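Local coordinates for protein syndapin (Drosophila melanogaster, PDB 3I2W) that probably takes part in endocytosis and in regulating the internalization of plasma membrane proteins, here represented by its dimeric, lipid-binding F-BAR domain, at residues Trp5-Tyr10 and Lys128-Leu133; Ala135-Ala140 and Ala198-Tyr203; Cys148-Ser153 and Gln180-Gln185; Asn160-Ser165 and Asp170-Met175. All blocks are in the same frame, centred on the assembly; numbering follows the deposited sequence.

Interaction 1 of 4, residues Trp5-Tyr10 and Lys128-Leu133; sequences WEPGNY and KPWAKL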
# COMPACT_ATOMS: atom_id res chain seq x y z
N TRP B 5 -8.16 -37.55 -26.69
CA TRP B 5 -8.09 -38.33 -27.91
C TRP B 5 -9.31 -38.31 -28.84
O TRP B 5 -9.19 -38.58 -30.03
CB TRP B 5 -7.67 -39.71 -27.51
CG TRP B 5 -6.28 -39.68 -27.01
CD1 TRP B 5 -5.86 -39.83 -25.73
CD2 TRP B 5 -5.12 -39.44 -27.79
NE1 TRP B 5 -4.50 -39.74 -25.67
CE2 TRP B 5 -4.02 -39.53 -26.93
CE3 TRP B 5 -4.90 -39.22 -29.17
CZ2 TRP B 5 -2.72 -39.37 -27.38
CZ3 TRP B 5 -3.61 -39.07 -29.62
CH2 TRP B 5 -2.53 -39.13 -28.73
N GLU B 6 -10.45 -37.93 -28.26
CA GLU B 6 -11.73 -37.59 -28.87
C GLU B 6 -11.72 -36.39 -29.84
O GLU B 6 -11.06 -35.41 -29.60
CB GLU B 6 -12.60 -37.21 -27.69
CG GLU B 6 -13.97 -37.84 -27.60
CD GLU B 6 -13.95 -39.34 -27.65
OE1 GLU B 6 -13.20 -39.99 -26.86
OE2 GLU B 6 -14.72 -39.87 -28.49
N PRO B 7 -12.47 -36.46 -30.94
CA PRO B 7 -12.34 -35.37 -31.94
C PRO B 7 -12.65 -34.00 -31.39
O PRO B 7 -13.59 -33.83 -30.60
CB PRO B 7 -13.38 -35.73 -33.03
CG PRO B 7 -13.66 -37.14 -32.85
CD PRO B 7 -13.45 -37.47 -31.35
N GLY B 8 -11.87 -33.01 -31.80
CA GLY B 8 -12.06 -31.65 -31.33
C GLY B 8 -11.51 -31.33 -29.95
O GLY B 8 -11.37 -30.18 -29.60
N ASN B 9 -11.20 -32.33 -29.16
CA ASN B 9 -10.89 -32.09 -27.78
C ASN B 9 -9.52 -31.52 -27.51
O ASN B 9 -9.22 -31.24 -26.37
CB ASN B 9 -11.11 -33.35 -26.96
CG ASN B 9 -12.52 -33.43 -26.44
OD1 ASN B 9 -13.29 -32.50 -26.56
ND2 ASN B 9 -12.87 -34.54 -25.84
N TYR B 10 -8.71 -31.32 -28.54
CA TYR B 10 -7.41 -30.70 -28.39
C TYR B 10 -7.58 -29.25 -28.12
O TYR B 10 -6.62 -28.52 -27.92
CB TYR B 10 -6.61 -30.83 -29.65
CG TYR B 10 -7.33 -30.37 -30.88
CD1 TYR B 10 -7.99 -31.26 -31.70
CD2 TYR B 10 -7.36 -29.06 -31.22
CE1 TYR B 10 -8.66 -30.84 -32.84
CE2 TYR B 10 -8.01 -28.64 -32.35
CZ TYR B 10 -8.66 -29.52 -33.15
OH TYR B 10 -9.30 -29.03 -34.27
N LYS B 128 -7.51 -35.22 -38.95
CA LYS B 128 -8.43 -35.44 -40.05
C LYS B 128 -8.55 -36.92 -40.51
O LYS B 128 -9.62 -37.49 -40.38
CB LYS B 128 -8.11 -34.50 -41.19
CG LYS B 128 -9.11 -34.57 -42.28
CD LYS B 128 -8.69 -33.71 -43.43
CE LYS B 128 -9.92 -32.91 -43.88
NZ LYS B 128 -9.80 -32.35 -45.28
N PRO B 129 -7.44 -37.56 -40.99
CA PRO B 129 -7.49 -38.99 -41.32
C PRO B 129 -8.30 -39.86 -40.37
O PRO B 129 -9.20 -40.59 -40.79
CB PRO B 129 -6.02 -39.40 -41.22
CG PRO B 129 -5.34 -38.27 -41.76
CD PRO B 129 -6.09 -37.04 -41.23
N TRP B 130 -7.97 -39.78 -39.10
CA TRP B 130 -8.58 -40.63 -38.11
C TRP B 130 -10.03 -40.18 -37.87
O TRP B 130 -10.90 -40.95 -37.49
CB TRP B 130 -7.73 -40.50 -36.87
CG TRP B 130 -8.10 -41.33 -35.78
CD1 TRP B 130 -7.62 -42.58 -35.52
CD2 TRP B 130 -8.95 -41.00 -34.71
NE1 TRP B 130 -8.18 -43.07 -34.35
CE2 TRP B 130 -8.99 -42.10 -33.83
CE3 TRP B 130 -9.71 -39.88 -34.40
CZ2 TRP B 130 -9.74 -42.10 -32.67
CZ3 TRP B 130 -10.49 -39.90 -33.22
CH2 TRP B 130 -10.49 -40.99 -32.38
N ALA B 131 -10.31 -38.91 -38.12
CA ALA B 131 -11.67 -38.48 -37.99
C ALA B 131 -12.52 -39.22 -39.02
O ALA B 131 -13.54 -39.75 -38.67
CB ALA B 131 -11.76 -36.98 -38.18
N LYS B 132 -12.10 -39.23 -40.29
CA LYS B 132 -12.68 -40.09 -41.30
C LYS B 132 -12.90 -41.52 -40.78
O LYS B 132 -14.03 -41.95 -40.55
CB LYS B 132 -11.77 -40.19 -42.52
CG LYS B 132 -11.52 -38.88 -43.28
CD LYS B 132 -12.77 -38.00 -43.39
CE LYS B 132 -12.47 -36.71 -44.19
NZ LYS B 132 -11.56 -37.08 -45.34
N LEU B 133 -11.82 -42.25 -40.54
CA LEU B 133 -12.02 -43.61 -40.05
C LEU B 133 -13.04 -43.65 -38.89
O LEU B 133 -13.85 -44.55 -38.79
CB LEU B 133 -10.70 -44.36 -39.80
CG LEU B 133 -9.66 -44.14 -40.93
CD1 LEU B 133 -8.39 -44.84 -40.69
CD2 LEU B 133 -10.13 -44.51 -42.30
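W5 meets W130 through its backbone: the carbonyl O of W5 lies 3.6 Å from CH2 of the W130 indole, approaching the ring obliquely. The same oxygen has a hydrogen-bonding mate in the hydroxyl of Y207, whose ring stacks on W130 and stands edge-to-face with W5. W5 NE1 is hydrogen-bonded to the backbone O of I277 of the second subunit. E6 begins a type II beta turn that runs to N9. P7, in this turn, brings its ring up to the edge of W130, near the indole plane, with P7 CG 4.2 Å from W130 CZ3. W130 reaches both residues because its CG is anti to the backbone N (chi1 -176°), and N204 OD1 takes the hydrogen bond of its NE1. In the F-BAR fold this contact lays the N-terminal tail, ahead of helix 11-58, against the long helix 114-159. That helix is kinked at P129 and W130, whose backbone nitrogens have no bond to the preceding turn. G8 follows in the turn with a positive phi of 79°, a conformation that favours glycine. N9 closes it, its N bonding E6 O at 3.1 Å. Y10 lies under G8 O, which sits over the centre of one ring face.

Interaction 2 of 4, residues Ala135-Ala140 and Ala198-Tyr203; sequences AKVEKA and AEITKY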
# COMPACT_ATOMS: atom_id res chain seq x y z
N ALA B 135 -15.67 -41.68 -38.53
CA ALA B 135 -16.93 -41.41 -39.19
C ALA B 135 -17.47 -42.73 -39.81
O ALA B 135 -18.57 -43.19 -39.48
CB ALA B 135 -16.76 -40.31 -40.26
N LYS B 136 -16.69 -43.32 -40.69
CA LYS B 136 -16.90 -44.67 -41.11
C LYS B 136 -17.29 -45.57 -39.96
O LYS B 136 -18.38 -46.13 -39.98
CB LYS B 136 -15.67 -45.18 -41.82
CG LYS B 136 -15.43 -44.48 -43.15
CD LYS B 136 -14.35 -45.23 -43.92
CE LYS B 136 -13.66 -44.38 -44.99
NZ LYS B 136 -14.65 -43.95 -46.01
N VAL B 137 -16.49 -45.69 -38.92
CA VAL B 137 -16.90 -46.62 -37.91
C VAL B 137 -18.29 -46.27 -37.49
O VAL B 137 -19.10 -47.13 -37.31
CB VAL B 137 -15.96 -46.74 -36.73
CG1 VAL B 137 -16.65 -47.36 -35.53
CG2 VAL B 137 -14.80 -47.62 -37.09
N GLU B 138 -18.60 -44.99 -37.40
CA GLU B 138 -19.90 -44.60 -36.88
C GLU B 138 -21.09 -44.86 -37.82
O GLU B 138 -22.15 -45.22 -37.34
CB GLU B 138 -19.86 -43.17 -36.38
CG GLU B 138 -18.88 -42.98 -35.22
CD GLU B 138 -19.33 -43.60 -33.88
OE1 GLU B 138 -18.49 -44.24 -33.18
OE2 GLU B 138 -20.52 -43.43 -33.53
N LYS B 139 -20.91 -44.70 -39.13
CA LYS B 139 -21.93 -45.09 -40.14
C LYS B 139 -22.13 -46.60 -40.10
O LYS B 139 -23.20 -47.08 -39.78
CB LYS B 139 -21.53 -44.68 -41.58
CG LYS B 139 -22.20 -43.42 -42.11
CD LYS B 139 -23.67 -43.60 -42.58
CE LYS B 139 -23.82 -44.32 -43.96
NZ LYS B 139 -22.53 -44.60 -44.67
N ALA B 140 -21.08 -47.34 -40.43
CA ALA B 140 -21.05 -48.75 -40.24
C ALA B 140 -21.73 -49.21 -38.94
O ALA B 140 -22.48 -50.17 -38.97
CB ALA B 140 -19.63 -49.23 -40.29
N ALA B 198 -11.37 -52.62 -37.82
CA ALA B 198 -10.05 -53.04 -38.15
C ALA B 198 -9.25 -51.92 -38.78
O ALA B 198 -8.06 -51.83 -38.55
CB ALA B 198 -10.11 -54.28 -39.08
N GLU B 199 -9.87 -51.07 -39.60
CA GLU B 199 -9.10 -50.17 -40.47
C GLU B 199 -8.53 -49.01 -39.64
O GLU B 199 -7.40 -48.53 -39.88
CB GLU B 199 -9.96 -49.59 -41.59
CG GLU B 199 -9.21 -49.31 -42.87
CD GLU B 199 -9.84 -48.16 -43.70
OE1 GLU B 199 -11.10 -48.03 -43.66
OE2 GLU B 199 -9.10 -47.38 -44.38
N ILE B 200 -9.36 -48.59 -38.70
CA ILE B 200 -9.08 -47.55 -37.75
C ILE B 200 -8.07 -48.12 -36.78
O ILE B 200 -7.09 -47.44 -36.50
CB ILE B 200 -10.37 -47.00 -37.03
CG1 ILE B 200 -10.07 -45.84 -36.11
CG2 ILE B 200 -10.99 -48.02 -36.14
CD1 ILE B 200 -10.32 -44.54 -36.70
N THR B 201 -8.27 -49.36 -36.29
CA THR B 201 -7.34 -49.94 -35.28
C THR B 201 -5.93 -50.00 -35.78
O THR B 201 -5.01 -50.06 -35.01
CB THR B 201 -7.75 -51.33 -34.71
OG1 THR B 201 -9.12 -51.30 -34.31
CG2 THR B 201 -6.94 -51.68 -33.46
N LYS B 202 -5.75 -49.90 -37.08
CA LYS B 202 -4.40 -49.97 -37.55
C LYS B 202 -3.82 -48.57 -37.73
O LYS B 202 -2.59 -48.39 -37.72
CB LYS B 202 -4.27 -50.89 -38.78
CG LYS B 202 -4.48 -50.23 -40.13
CD LYS B 202 -3.29 -50.58 -41.08
CE LYS B 202 -3.39 -52.01 -41.70
NZ LYS B 202 -4.27 -52.05 -42.92
N TYR B 203 -4.70 -47.58 -37.89
CA TYR B 203 -4.27 -46.18 -37.96
C TYR B 203 -3.95 -45.58 -36.59
O TYR B 203 -3.26 -44.60 -36.54
CB TYR B 203 -5.28 -45.29 -38.68
CG TYR B 203 -4.67 -44.01 -39.21
CD1 TYR B 203 -3.86 -44.02 -40.32
CD2 TYR B 203 -4.94 -42.76 -38.62
CE1 TYR B 203 -3.31 -42.85 -40.84
CE2 TYR B 203 -4.39 -41.56 -39.13
CZ TYR B 203 -3.57 -41.61 -40.24
OH TYR B 203 -2.99 -40.46 -40.79
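V137 and I200 form the apolar heart of this contact, each offering one methyl: V137 CG2 and I200 CG2 are 3.9 Å apart. The two side chains cross at about a right angle, so the touch is between branches and not along their lengths. V137 holds CG2 anti to its carbonyl carbon, beside the backbone N (its CG1 has chi1 161°), which directs this methyl across the gap. On I200, CG1 takes the place anti to the backbone N and leaves CG2 to face the valine. The backbones stay well apart here, the closest CA pair being V137 and I200 at 7.9 Å. On the exposed flank K136 and E199 also point at each other, but only the lysine stem comes close: K136 CD is 4.3 Å from E199 OE1, whereas K136 NZ remains 5.9 Å from that oxygen. This is too long for a salt bridge, although the opposite charges probably attract weakly at the solvent-facing side. Behind V137, helix 135-140 is held by regular bonds, K139 N to A135 O at 2.8 Å and A140 N to K136 O at 3.0 Å; those within 198-203 are weak. V137 also touches A196 and I197, about one turn before I200 on helix 169-240, and Y193, two turns before. I200 in turn packs on W130 and L133 of helix 114-159 and on P284 of the second subunit. The contact thus joins two long, oppositely running helices of the F-BAR domain, with the C-terminal part of the partner chain lying against I200.

Interaction 3 of 4, residues Cys148-Ser153 and Gln180-Gln185; sequences CKTERS and QKTKDQ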
# COMPACT_ATOMS: atom_id res chain seq x y z
N CYS B 148 -30.04 -54.72 -38.22
CA CYS B 148 -30.41 -55.72 -37.23
C CYS B 148 -31.86 -55.55 -36.84
O CYS B 148 -32.62 -56.53 -36.73
CB CYS B 148 -29.55 -55.60 -35.98
SG CYS B 148 -27.98 -56.43 -36.07
N LYS B 149 -32.23 -54.29 -36.63
CA LYS B 149 -33.57 -53.94 -36.28
C LYS B 149 -34.53 -54.34 -37.39
O LYS B 149 -35.50 -55.01 -37.11
CB LYS B 149 -33.68 -52.44 -35.99
CG LYS B 149 -34.78 -52.10 -34.96
CD LYS B 149 -35.03 -50.58 -34.83
CE LYS B 149 -35.77 -50.03 -36.05
NZ LYS B 149 -36.54 -48.78 -35.72
N THR B 150 -34.26 -53.94 -38.63
CA THR B 150 -35.14 -54.33 -39.73
C THR B 150 -35.40 -55.84 -39.64
O THR B 150 -36.51 -56.30 -39.31
CB THR B 150 -34.58 -53.99 -41.14
OG1 THR B 150 -33.98 -52.70 -41.13
CG2 THR B 150 -35.70 -53.98 -42.17
N GLU B 151 -34.36 -56.62 -39.88
CA GLU B 151 -34.44 -58.06 -39.87
C GLU B 151 -35.24 -58.68 -38.74
O GLU B 151 -35.76 -59.76 -38.90
CB GLU B 151 -33.02 -58.61 -39.88
CG GLU B 151 -32.88 -59.99 -40.47
CD GLU B 151 -32.57 -61.02 -39.41
OE1 GLU B 151 -33.38 -61.16 -38.46
OE2 GLU B 151 -31.51 -61.68 -39.55
N ARG B 152 -35.36 -58.02 -37.59
CA ARG B 152 -36.09 -58.63 -36.47
C ARG B 152 -37.59 -58.36 -36.57
O ARG B 152 -38.40 -59.09 -36.02
CB ARG B 152 -35.51 -58.15 -35.13
CG ARG B 152 -34.10 -58.70 -34.83
CD ARG B 152 -33.54 -58.18 -33.47
NE ARG B 152 -34.30 -58.66 -32.30
CZ ARG B 152 -34.28 -58.12 -31.07
NH1 ARG B 152 -33.53 -57.05 -30.79
NH2 ARG B 152 -35.02 -58.65 -30.11
N SER B 153 -37.95 -57.30 -37.29
CA SER B 153 -39.33 -56.89 -37.44
C SER B 153 -39.84 -57.39 -38.78
O SER B 153 -41.02 -57.24 -39.10
CB SER B 153 -39.42 -55.37 -37.42
OG SER B 153 -38.88 -54.87 -38.62
N GLN B 180 -35.14 -62.78 -46.12
CA GLN B 180 -33.88 -63.25 -46.66
C GLN B 180 -32.95 -62.09 -47.13
O GLN B 180 -31.73 -62.22 -47.10
CB GLN B 180 -34.20 -64.23 -47.81
CG GLN B 180 -33.00 -64.87 -48.51
CD GLN B 180 -32.21 -65.82 -47.60
OE1 GLN B 180 -32.54 -66.00 -46.41
NE2 GLN B 180 -31.15 -66.43 -48.16
N LYS B 181 -33.55 -60.97 -47.56
CA LYS B 181 -32.84 -59.82 -48.12
C LYS B 181 -32.34 -58.97 -46.97
O LYS B 181 -31.35 -58.26 -47.07
CB LYS B 181 -33.78 -58.94 -48.97
CG LYS B 181 -33.21 -58.34 -50.32
CD LYS B 181 -31.75 -57.73 -50.28
CE LYS B 181 -31.67 -56.27 -49.74
NZ LYS B 181 -32.36 -55.23 -50.60
N THR B 182 -33.07 -59.01 -45.87
CA THR B 182 -32.68 -58.22 -44.75
C THR B 182 -31.67 -59.00 -43.94
O THR B 182 -30.94 -58.41 -43.17
CB THR B 182 -33.85 -57.80 -43.88
OG1 THR B 182 -34.51 -58.97 -43.39
CG2 THR B 182 -34.83 -56.87 -44.63
N LYS B 183 -31.61 -60.31 -44.07
CA LYS B 183 -30.52 -60.97 -43.38
C LYS B 183 -29.25 -61.07 -44.21
O LYS B 183 -28.20 -61.35 -43.68
CB LYS B 183 -30.94 -62.28 -42.75
CG LYS B 183 -31.60 -63.27 -43.65
CD LYS B 183 -32.27 -64.38 -42.81
CE LYS B 183 -33.07 -63.80 -41.65
NZ LYS B 183 -33.91 -64.83 -40.99
N ASP B 184 -29.36 -60.82 -45.51
CA ASP B 184 -28.19 -60.42 -46.29
C ASP B 184 -27.65 -59.14 -45.69
O ASP B 184 -26.44 -58.98 -45.61
CB ASP B 184 -28.54 -60.09 -47.74
CG ASP B 184 -29.06 -61.27 -48.51
OD1 ASP B 184 -28.67 -62.42 -48.19
OD2 ASP B 184 -29.85 -61.03 -49.46
N GLN B 185 -28.56 -58.23 -45.32
CA GLN B 185 -28.21 -56.93 -44.77
C GLN B 185 -27.46 -57.03 -43.44
O GLN B 185 -26.37 -56.52 -43.32
CB GLN B 185 -29.45 -56.02 -44.66
CG GLN B 185 -29.79 -55.29 -45.93
CD GLN B 185 -28.56 -54.83 -46.66
OE1 GLN B 185 -27.89 -55.63 -47.33
NE2 GLN B 185 -28.23 -53.55 -46.54
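E151 lies across T182 and K183 and gives the largest share of this contact between two helices that run nearly antiparallel, their segment axes 8.6 Å apart at an angle of 156°. Its CG is anti to the backbone N (chi1 -154°), and a bend at chi2 (-109°) swings the carboxylate over the lysine methylenes. E151 CG comes 3.5 Å from T182 OG1, a van der Waals touch; that hydroxyl is hydrogen-bonded within its own helix to the carbonyls of R178 and V179. Farther out, E151 OE2 rests 3.3 Å from K183 CB and also beside K183 CE. The bend at chi3 lays CE there, while K183 NZ leads on past, 4.2 Å from E151 OE2 and beyond a salt bridge. T182 keeps CG2 beside its backbone N and so meets T150 methyl to methyl, CG2 to CG2 at 3.9 Å; the T150 hydroxyl is bonded to S146 O. With an alanine in place of E151, K183 is likely to lose its nearby opposite charge and a gap to open beside T182. In this distal arm of the F-BAR domain, where helix 114-159 pairs with helix 169-240, both threonine hydroxyls serve their own backbones and no hydrogen bond crosses. The helices are therefore joined by van der Waals contacts, methyl on methyl and polar oxygens against methylenes, with a long-range charge attraction at the surface that probably adds only modestly.

Interaction 4 of 4, residues Asn160-Ser165 and Asp170-Met175; sequences NANADS and DQVKKM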
# COMPACT_ATOMS: atom_id res chain seq x y z
N ASN B 160 -46.90 -63.66 -39.07
CA ASN B 160 -48.35 -63.45 -39.24
C ASN B 160 -48.83 -63.27 -40.69
O ASN B 160 -49.83 -62.61 -40.96
CB ASN B 160 -48.81 -62.30 -38.36
CG ASN B 160 -47.64 -61.48 -37.84
OD1 ASN B 160 -47.38 -60.39 -38.34
ND2 ASN B 160 -46.91 -62.02 -36.87
N ALA B 161 -48.10 -63.88 -41.61
CA ALA B 161 -48.49 -64.02 -43.00
C ALA B 161 -48.81 -65.49 -43.23
O ALA B 161 -49.79 -65.83 -43.89
CB ALA B 161 -47.34 -63.58 -43.96
N ASN B 162 -47.95 -66.35 -42.69
CA ASN B 162 -48.14 -67.80 -42.75
C ASN B 162 -49.27 -68.24 -41.80
O ASN B 162 -49.63 -69.44 -41.79
CB ASN B 162 -46.81 -68.60 -42.53
CG ASN B 162 -45.59 -67.99 -43.32
OD1 ASN B 162 -44.64 -67.54 -42.69
ND2 ASN B 162 -45.63 -68.00 -44.66
N ALA B 163 -49.79 -67.28 -41.02
CA ALA B 163 -51.07 -67.38 -40.32
C ALA B 163 -52.11 -66.29 -40.79
O ALA B 163 -52.95 -65.78 -40.02
CB ALA B 163 -50.86 -67.33 -38.80
N ASP B 164 -52.03 -65.91 -42.05
CA ASP B 164 -53.16 -65.23 -42.63
C ASP B 164 -53.33 -65.80 -44.00
O ASP B 164 -52.65 -65.37 -44.98
CB ASP B 164 -52.99 -63.72 -42.74
CG ASP B 164 -54.27 -63.03 -43.33
OD1 ASP B 164 -55.38 -63.62 -43.39
OD2 ASP B 164 -54.15 -61.87 -43.76
N SER B 165 -54.28 -66.72 -44.08
CA SER B 165 -54.40 -67.47 -45.28
C SER B 165 -55.20 -66.80 -46.40
O SER B 165 -55.42 -67.40 -47.47
CB SER B 165 -54.86 -68.87 -44.98
OG SER B 165 -56.26 -68.91 -44.90
N ASP B 170 -48.31 -63.62 -54.05
CA ASP B 170 -47.38 -62.51 -54.19
C ASP B 170 -47.16 -61.80 -52.86
O ASP B 170 -46.12 -61.23 -52.61
CB ASP B 170 -47.95 -61.44 -55.17
CG ASP B 170 -47.22 -61.41 -56.54
OD1 ASP B 170 -46.29 -62.22 -56.77
OD2 ASP B 170 -47.60 -60.58 -57.42
N GLN B 171 -48.16 -61.75 -52.01
CA GLN B 171 -47.97 -61.03 -50.79
C GLN B 171 -47.12 -61.89 -49.91
O GLN B 171 -46.20 -61.41 -49.27
CB GLN B 171 -49.28 -60.68 -50.14
CG GLN B 171 -50.08 -59.70 -50.97
CD GLN B 171 -51.40 -59.39 -50.30
OE1 GLN B 171 -52.39 -60.09 -50.46
NE2 GLN B 171 -51.39 -58.40 -49.47
N VAL B 172 -47.38 -63.17 -49.89
CA VAL B 172 -46.70 -64.01 -48.97
C VAL B 172 -45.23 -64.06 -49.37
O VAL B 172 -44.31 -64.13 -48.51
CB VAL B 172 -47.32 -65.40 -48.93
CG1 VAL B 172 -46.41 -66.35 -48.20
CG2 VAL B 172 -48.75 -65.34 -48.31
N LYS B 173 -45.03 -63.99 -50.68
CA LYS B 173 -43.73 -64.05 -51.27
C LYS B 173 -42.93 -62.80 -50.96
O LYS B 173 -41.81 -62.91 -50.56
CB LYS B 173 -43.81 -64.28 -52.79
CG LYS B 173 -42.49 -64.77 -53.40
CD LYS B 173 -42.47 -64.66 -54.91
CE LYS B 173 -41.06 -64.48 -55.49
NZ LYS B 173 -40.00 -65.12 -54.62
N LYS B 174 -43.48 -61.61 -51.13
CA LYS B 174 -42.76 -60.38 -50.84
C LYS B 174 -42.16 -60.43 -49.43
O LYS B 174 -41.00 -60.10 -49.23
CB LYS B 174 -43.66 -59.17 -50.98
CG LYS B 174 -42.91 -57.81 -51.00
CD LYS B 174 -43.41 -56.81 -49.90
CE LYS B 174 -43.26 -55.32 -50.33
NZ LYS B 174 -44.33 -54.85 -51.31
N MSE B 175 -42.94 -60.89 -48.46
CA MSE B 175 -42.49 -60.97 -47.10
C MSE B 175 -41.41 -61.98 -46.88
O MSE B 175 -40.50 -61.74 -46.10
CB MSE B 175 -43.64 -61.31 -46.18
CG MSE B 175 -44.09 -60.07 -45.40
SE MSE B 175 -45.97 -60.25 -44.96
CE MSE B 175 -46.32 -58.32 -44.63
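At the far tip of the F-BAR arm, the loop between helices 114-159 and 169-240 folds back on the second helix, and A161 meets the selenomethionine M175. The methyl of A161, CB, is directed at the helix and lies 3.7 Å from the selenium, SE, of M175. The M175 chain is extended beyond CG and carries its terminal methyl CE on, away from A161, leaving SE as the touching atom. Selenium stands here in place of the natural sulfur. A161 is the most deeply buried of the touching residues. It also begins a type I beta turn that ends at D164, closed by a 2.9 Å bond from D164 N to A161 O. The turn starts the reversal that the loop as a whole completes, making a helical hairpin whose two long arms are linked by a short loop. One residue on, the N162 side chain crosses V172 obliquely in a looser contact. V172 faces the loop with its CG1, set anti to the backbone N (chi1 167°). One turn of helix separates V172 from M175, so the two line the same helix side and receive successive loop residues. L167, later in the loop, packs on both A161 and V172 and extends the apolar patch. N162, D164 and S165 also touch a crystal neighbour, and the loop shape may partly reflect this.

How the interactions relate
The four contacts run in order along one arm of the F-BAR domain. Interactions 1 and 2, centres about 12 Å apart, touch directly: W130 NE1 of interaction 1 is 3.5 Å from I200 CD1 of interaction 2. Interactions 2 and 3 join the same two helices, 114-159 and 169-240, with centres about 23 Å apart. Interaction 4, at the hairpin tip, is about 17 Å from interaction 3 between centres and about 48 Å from interaction 1. Along the chain, 4 is nested inside 3, and 3 inside 2, as a helical hairpin requires. The second subunit reaches interactions 1, 2 and 3 but not 4. The sodium site, formed by I56, E57, G59, E61 and E66, uses none of these segments.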